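Local structure of tumour necrosis factor receptor (Ectromelia virus, 3ON9) at residues K103-L106 with M107-E111; V73-D76 with L77-C81. The protein probably blunts host immunity by capturing tumour necrosis factor and chemokines outside the cell, the part here being its chemokine-binding SECRET domain. All coordinates share one frame; numbering follows the deposited sequence.

Contact 1 of 2, residues K103-L106 with M107-E111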
ATOM      1  N   LYS A 103       2.894 -16.083  -5.905  1.00 22.24           N
ATOM      2  CA  LYS A 103       3.168 -15.487  -7.217  1.00 24.65           C
ATOM      3  C   LYS A 103       2.216 -15.930  -8.324  1.00 23.28           C
ATOM      4  O   LYS A 103       2.413 -15.591  -9.496  1.00 27.90           O
ATOM      5  CB  LYS A 103       4.622 -15.714  -7.638  1.00 25.55           C
ATOM      6  CG  LYS A 103       5.067 -17.165  -7.741  1.00 24.96           C
ATOM      7  CD  LYS A 103       6.430 -17.184  -8.412  1.00 29.56           C
ATOM      8  CE  LYS A 103       6.915 -18.582  -8.719  1.00 34.06           C
ATOM      9  NZ  LYS A 103       8.206 -18.496  -9.449  1.00 39.07           N
ATOM     10  N   VAL A 104       1.170 -16.659  -7.951  1.00 22.65           N
ATOM     11  CA  VAL A 104       0.152 -17.085  -8.904  1.00 23.20           C
ATOM     12  C   VAL A 104      -1.118 -16.248  -8.739  1.00 21.08           C
ATOM     13  O   VAL A 104      -1.758 -16.272  -7.684  1.00 20.41           O
ATOM     14  CB  VAL A 104      -0.194 -18.575  -8.729  1.00 28.60           C
ATOM     15  CG1 VAL A 104      -1.309 -18.981  -9.696  1.00 26.51           C
ATOM     16  CG2 VAL A 104       1.047 -19.427  -8.934  1.00 29.11           C
ATOM     17  N   TYR A 105      -1.473 -15.503  -9.784  1.00 20.96           N
ATOM     18  CA  TYR A 105      -2.583 -14.547  -9.711  1.00 20.67           C
ATOM     19  C   TYR A 105      -3.579 -14.758 -10.844  1.00 21.51           C
ATOM     20  O   TYR A 105      -3.265 -15.400 -11.851  1.00 21.76           O
ATOM     21  CB  TYR A 105      -2.048 -13.105  -9.690  1.00 17.78           C
ATOM     22  CG  TYR A 105      -1.210 -12.878  -8.457  1.00 20.23           C
ATOM     23  CD1 TYR A 105      -1.805 -12.847  -7.209  1.00 21.25           C
ATOM     24  CD2 TYR A 105       0.177 -12.772  -8.530  1.00 21.22           C
ATOM     25  CE1 TYR A 105      -1.054 -12.694  -6.061  1.00 22.93           C
ATOM     26  CE2 TYR A 105       0.942 -12.612  -7.382  1.00 20.61           C
ATOM     27  CZ  TYR A 105       0.318 -12.575  -6.154  1.00 21.16           C
ATOM     28  OH  TYR A 105       1.046 -12.413  -4.992  1.00 23.97           O
ATOM     29  N   LEU A 106      -4.785 -14.235 -10.666  1.00 18.89           N
ATOM     30  CA  LEU A 106      -5.841 -14.429 -11.647  1.00 21.60           C
ATOM     31  C   LEU A 106      -5.870 -13.313 -12.683  1.00 20.05           C
ATOM     32  O   LEU A 106      -6.341 -13.521 -13.804  1.00 21.97           O
ATOM     33  CB  LEU A 106      -7.199 -14.522 -10.956  1.00 18.62           C
ATOM     34  CG  LEU A 106      -7.325 -15.678  -9.958  1.00 25.94           C
ATOM     35  CD1 LEU A 106      -8.612 -15.575  -9.154  1.00 27.59           C
ATOM     36  CD2 LEU A 106      -7.245 -17.004 -10.694  1.00 28.22           C
ATOM     37  N   MET A 107      -5.358 -12.134 -12.318  1.00 17.57           N
ATOM     38  CA  MET A 107      -5.443 -10.964 -13.188  1.00 18.10           C
ATOM     39  C   MET A 107      -4.050 -10.411 -13.451  1.00 20.12           C
ATOM     40  O   MET A 107      -3.146 -10.600 -12.640  1.00 18.06           O
ATOM     41  CB  MET A 107      -6.323  -9.888 -12.544  1.00 18.74           C
ATOM     42  CG  MET A 107      -7.793 -10.254 -12.510  1.00 20.32           C
ATOM     43  SD  MET A 107      -8.745  -9.261 -11.351  1.00 19.86           S
ATOM     44  CE  MET A 107      -8.148  -9.852  -9.767  1.00 17.34           C
ATOM     45  N   PRO A 108      -3.860  -9.757 -14.604  1.00 19.26           N
ATOM     46  CA  PRO A 108      -2.578  -9.151 -14.982  1.00 19.06           C
ATOM     47  C   PRO A 108      -2.250  -7.902 -14.171  1.00 19.99           C
ATOM     48  O   PRO A 108      -3.059  -6.980 -14.104  1.00 20.54           O
ATOM     49  CB  PRO A 108      -2.793  -8.753 -16.453  1.00 23.40           C
ATOM     50  CG  PRO A 108      -3.985  -9.518 -16.899  1.00 31.39           C
ATOM     51  CD  PRO A 108      -4.847  -9.668 -15.691  1.00 22.54           C
ATOM     52  N   HIS A 109      -1.066  -7.897 -13.570  1.00 18.55           N
ATOM     53  CA  HIS A 109      -0.514  -6.729 -12.892  1.00 17.42           C
ATOM     54  C   HIS A 109       0.892  -7.100 -12.423  1.00 18.05           C
ATOM     55  O   HIS A 109       1.215  -8.278 -12.298  1.00 20.34           O
ATOM     56  CB  HIS A 109      -1.396  -6.326 -11.704  1.00 17.82           C
ATOM     57  CG  HIS A 109      -1.865  -7.490 -10.894  1.00 15.70           C
ATOM     58  ND1 HIS A 109      -1.049  -8.142  -9.990  1.00 17.37           N
ATOM     59  CD2 HIS A 109      -3.044  -8.153 -10.882  1.00 18.46           C
ATOM     60  CE1 HIS A 109      -1.712  -9.145  -9.447  1.00 17.28           C
ATOM     61  NE2 HIS A 109      -2.925  -9.184  -9.980  1.00 16.83           N
ATOM     62  N   SER A 110       1.733  -6.096 -12.190  1.00 18.25           N
ATOM     63  CA  SER A 110       3.082  -6.341 -11.684  1.00 22.30           C
ATOM     64  C   SER A 110       3.253  -5.432 -10.489  1.00 16.45           C
ATOM     65  O   SER A 110       2.683  -4.339 -10.464  1.00 16.53           O
ATOM     66  CB  SER A 110       4.129  -5.975 -12.737  1.00 29.52           C
ATOM     67  OG  SER A 110       3.840  -6.581 -13.984  1.00 36.90           O
ATOM     68  N   GLU A 111       4.015  -5.870  -9.501  1.00 16.84           N
ATOM     69  CA  GLU A 111       4.250  -5.014  -8.349  1.00 19.13           C
ATOM     70  C   GLU A 111       5.630  -5.230  -7.734  1.00 18.71           C
ATOM     71  O   GLU A 111       6.208  -6.319  -7.825  1.00 19.28           O
ATOM     72  CB  GLU A 111       3.116  -5.140  -7.316  1.00 23.46           C
ATOM     73  CG  GLU A 111       2.706  -6.539  -6.918  1.00 23.33           C
ATOM     74  CD  GLU A 111       1.963  -7.316  -8.002  1.00 19.71           C
ATOM     75  OE1 GLU A 111       1.033  -6.787  -8.661  1.00 19.06           O
ATOM     76  OE2 GLU A 111       2.324  -8.482  -8.192  1.00 18.94           O
TER
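Tyr105 and His109 are swung together by different first torsions: CG of Tyr105 sits beside its backbone N and anti to the carbonyl carbon (chi1 -63°), whereas CG of His109 lies between N and the carbonyl carbon (chi1 43°), a torsion that directs the imidazole toward Tyr105. They meet at the surface of the SECRET-domain beta-sandwich, in the connection that follows strand 95-97 and runs into strand 110-116. The point of touch is CE1 of His109, 3.9 Å from CG of Tyr105 and 4.0 Å from CB of Tyr105. The ring planes are inclined at 55° with centroids 5.5 Å apart, an oblique aromatic contact. His109 ND1 donates to Glu111 OE1 over 2.8 Å, approaching the syn side of the carboxylate from slightly out of both planes. With the bond from His109 NE2 to Asp140 OD2, this holds the rotation of the imidazole between two carboxylates, which would probably favour its doubly protonated, cationic form. Asp140 opens strand 140-145 of the other sheet and also takes the backbone N of Leu106 on OD1 and that of Met107 on OD2, tying the bend to the start of that strand. Two further hydroxyls take part: Tyr129 OH bonds to Glu111 OE1 while its ring stacks on His109, and Thr102 OG1 is hydrogen-bonded to Tyr105 OH. The phenol of Tyr105 runs past the carboxylate of Glu111. The second oxygen of Glu111, OE2, lies in plane at the edge of the His109 ring and comes within 4.4 Å of Tyr105 CE2.

Contact 2 of 2, residues V73-D76 with L77-C81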
ATOM      1  N   VAL A  73     -14.056   2.319 -12.628  1.00 22.66           N
ATOM      2  CA  VAL A  73     -13.451   2.126 -13.947  1.00 19.14           C
ATOM      3  C   VAL A  73     -12.586   0.875 -13.971  1.00 19.82           C
ATOM      4  O   VAL A  73     -11.735   0.695 -13.104  1.00 18.30           O
ATOM      5  CB  VAL A  73     -12.562   3.325 -14.344  1.00 19.30           C
ATOM      6  CG1 VAL A  73     -12.047   3.146 -15.770  1.00 19.48           C
ATOM      7  CG2 VAL A  73     -13.335   4.645 -14.185  1.00 19.94           C
ATOM      8  N   HIS A  74     -12.810   0.002 -14.955  1.00 20.77           N
ATOM      9  CA  HIS A  74     -12.032  -1.227 -15.068  1.00 17.57           C
ATOM     10  C   HIS A  74     -10.687  -1.002 -15.742  1.00 18.01           C
ATOM     11  O   HIS A  74     -10.559  -0.151 -16.642  1.00 21.31           O
ATOM     12  CB  HIS A  74     -12.809  -2.309 -15.831  1.00 18.63           C
ATOM     13  CG  HIS A  74     -13.996  -2.840 -15.091  1.00 22.68           C
ATOM     14  ND1 HIS A  74     -13.947  -3.988 -14.332  1.00 20.97           N
ATOM     15  CD2 HIS A  74     -15.263  -2.373 -14.992  1.00 23.28           C
ATOM     16  CE1 HIS A  74     -15.134  -4.202 -13.788  1.00 22.98           C
ATOM     17  NE2 HIS A  74     -15.949  -3.239 -14.177  1.00 25.63           N
ATOM     18  N   GLN A  75      -9.693  -1.780 -15.320  1.00 18.32           N
ATOM     19  CA  GLN A  75      -8.370  -1.759 -15.932  1.00 17.23           C
ATOM     20  C   GLN A  75      -8.435  -2.027 -17.442  1.00 18.63           C
ATOM     21  O   GLN A  75      -9.098  -2.971 -17.903  1.00 20.64           O
ATOM     22  CB  GLN A  75      -7.466  -2.801 -15.253  1.00 17.73           C
ATOM     23  CG  GLN A  75      -6.080  -2.952 -15.883  1.00 18.54           C
ATOM     24  CD  GLN A  75      -5.201  -1.716 -15.714  1.00 17.74           C
ATOM     25  OE1 GLN A  75      -5.276  -1.009 -14.704  1.00 16.68           O
ATOM     26  NE2 GLN A  75      -4.351  -1.465 -16.701  1.00 18.25           N
ATOM     27  N   ASP A  76      -7.730  -1.195 -18.198  1.00 17.87           N
ATOM     28  CA  ASP A  76      -7.548  -1.365 -19.639  1.00 19.85           C
ATOM     29  C   ASP A  76      -6.721  -2.623 -19.872  1.00 20.83           C
ATOM     30  O   ASP A  76      -5.583  -2.697 -19.440  1.00 20.93           O
ATOM     31  CB  ASP A  76      -6.801  -0.129 -20.166  1.00 20.96           C
ATOM     32  CG  ASP A  76      -6.731  -0.074 -21.676  1.00 21.41           C
ATOM     33  OD1 ASP A  76      -6.939  -1.122 -22.318  1.00 21.70           O
ATOM     34  OD2 ASP A  76      -6.455   1.026 -22.210  1.00 24.26           O
ATOM     35  N   LEU A  77      -7.276  -3.627 -20.545  1.00 23.10           N
ATOM     36  CA  LEU A  77      -6.518  -4.864 -20.712  1.00 24.70           C
ATOM     37  C   LEU A  77      -5.357  -4.715 -21.695  1.00 24.90           C
ATOM     38  O   LEU A  77      -4.540  -5.622 -21.835  1.00 27.96           O
ATOM     39  CB  LEU A  77      -7.428  -6.042 -21.079  1.00 28.43           C
ATOM     40  CG  LEU A  77      -8.337  -6.484 -19.927  1.00 29.63           C
ATOM     41  CD1 LEU A  77      -9.324  -7.554 -20.369  1.00 34.45           C
ATOM     42  CD2 LEU A  77      -7.507  -6.968 -18.735  1.00 34.02           C
ATOM     43  N   THR A  78      -5.278  -3.571 -22.365  1.00 24.91           N
ATOM     44  CA  THR A  78      -4.172  -3.316 -23.288  1.00 23.94           C
ATOM     45  C   THR A  78      -2.999  -2.576 -22.633  1.00 26.52           C
ATOM     46  O   THR A  78      -1.983  -2.338 -23.276  1.00 28.00           O
ATOM     47  CB  THR A  78      -4.633  -2.551 -24.568  1.00 24.68           C
ATOM     48  OG1 THR A  78      -4.900  -1.183 -24.247  1.00 24.63           O
ATOM     49  CG2 THR A  78      -5.894  -3.186 -25.145  1.00 27.15           C
ATOM     50  N   THR A  79      -3.136  -2.214 -21.357  1.00 24.04           N
ATOM     51  CA  THR A  79      -2.017  -1.635 -20.608  1.00 22.78           C
ATOM     52  C   THR A  79      -1.741  -2.476 -19.363  1.00 21.21           C
ATOM     53  O   THR A  79      -2.645  -3.118 -18.822  1.00 20.88           O
ATOM     54  CB  THR A  79      -2.241  -0.138 -20.229  1.00 22.60           C
ATOM     55  OG1 THR A  79      -3.190  -0.027 -19.159  1.00 22.79           O
ATOM     56  CG2 THR A  79      -2.742   0.643 -21.420  1.00 24.92           C
ATOM     57  N   GLN A  80      -0.487  -2.481 -18.925  1.00 20.58           N
ATOM     58  CA  GLN A  80      -0.061  -3.362 -17.843  1.00 22.06           C
ATOM     59  C   GLN A  80       0.181  -2.573 -16.559  1.00 18.62           C
ATOM     60  O   GLN A  80       1.148  -1.831 -16.455  1.00 18.55           O
ATOM     61  CB  GLN A  80       1.202  -4.132 -18.242  1.00 24.36           C
ATOM     62  CG  GLN A  80       1.053  -5.024 -19.478  1.00 30.77           C
ATOM     63  CD  GLN A  80      -0.026  -6.095 -19.326  1.00 31.80           C
ATOM     64  OE1 GLN A  80      -0.045  -6.847 -18.347  1.00 33.86           O
ATOM     65  NE2 GLN A  80      -0.925  -6.168 -20.303  1.00 34.63           N
ATOM     66  N   CYS A  81      -0.719  -2.724 -15.594  1.00 18.96           N
ATOM     67  CA  CYS A  81      -0.650  -1.977 -14.342  1.00 18.70           C
ATOM     68  C   CYS A  81       0.617  -2.337 -13.563  1.00 17.57           C
ATOM     69  O   CYS A  81       0.921  -3.514 -13.363  1.00 18.98           O
ATOM     70  CB  CYS A  81      -1.895  -2.281 -13.509  1.00 18.47           C
ATOM     71  SG  CYS A  81      -1.915  -1.560 -11.842  1.00 18.31           S
TER
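Thr78 OG1 donates to Asp76 OD1 over 2.8 Å, and Thr78 N joins it on the same oxygen at 3.0 Å. Both donors come from one face of the carboxylate, well above its plane. Thr79 packs beside them, its CG2 3.8 Å from Asp76 OD2. Thr79 N reaches back to Asp76 O over 3.1 Å, closing a type I beta turn from Asp76 to Thr79; with the OD1 bond to Thr78 N, an Asx turn is laid over it. The buried side chain of Gln75, bent at chi2 (67°), reaches into the turn and sends NE2 to Thr79 O at 3.2 Å and to Asp76 O at 3.2 Å. Both bonds are bent, and NE2 meets Thr79 O from above the carbonyl plane. Asp76 O is thus gripped by Gln75 NE2 and Thr79 N from opposite faces of its plane. Next to this amide, OE1 of Gln75 lies 3.8 Å from Cys81 CB. The loop carrying Asp46 and Thr48 positions the glutamine: Thr48 N bonds to Gln75 OE1, while Asp46 O receives both Gln75 NE2 and Thr79 OG1. Shared among three carbonyls, NE2 probably has at least one bifurcated hydrogen. In that same loop, Cys47 forms a disulfide with Cys81.

Contact 2 comes first along the chain, in the loop between strands 62-69 and 82-89; contact 1 follows, at the entry to strand 110-116. Their centres are about 13 Å apart on the same side of the domain's centre. Strands 82-89 and 110-116 are parallel neighbours in the mixed sheet, and the two bends are joined where these strands begin: Ser110 N probably donates to Cys81 O at 2.9 Å, and Pro108 CB packs on Gln80 OE1. Contact 1 leans on strand 140-145 of the five-stranded sheet and contact 2 on the loop after strand 38-45, so together they link several loops at one end of the beta-sandwich.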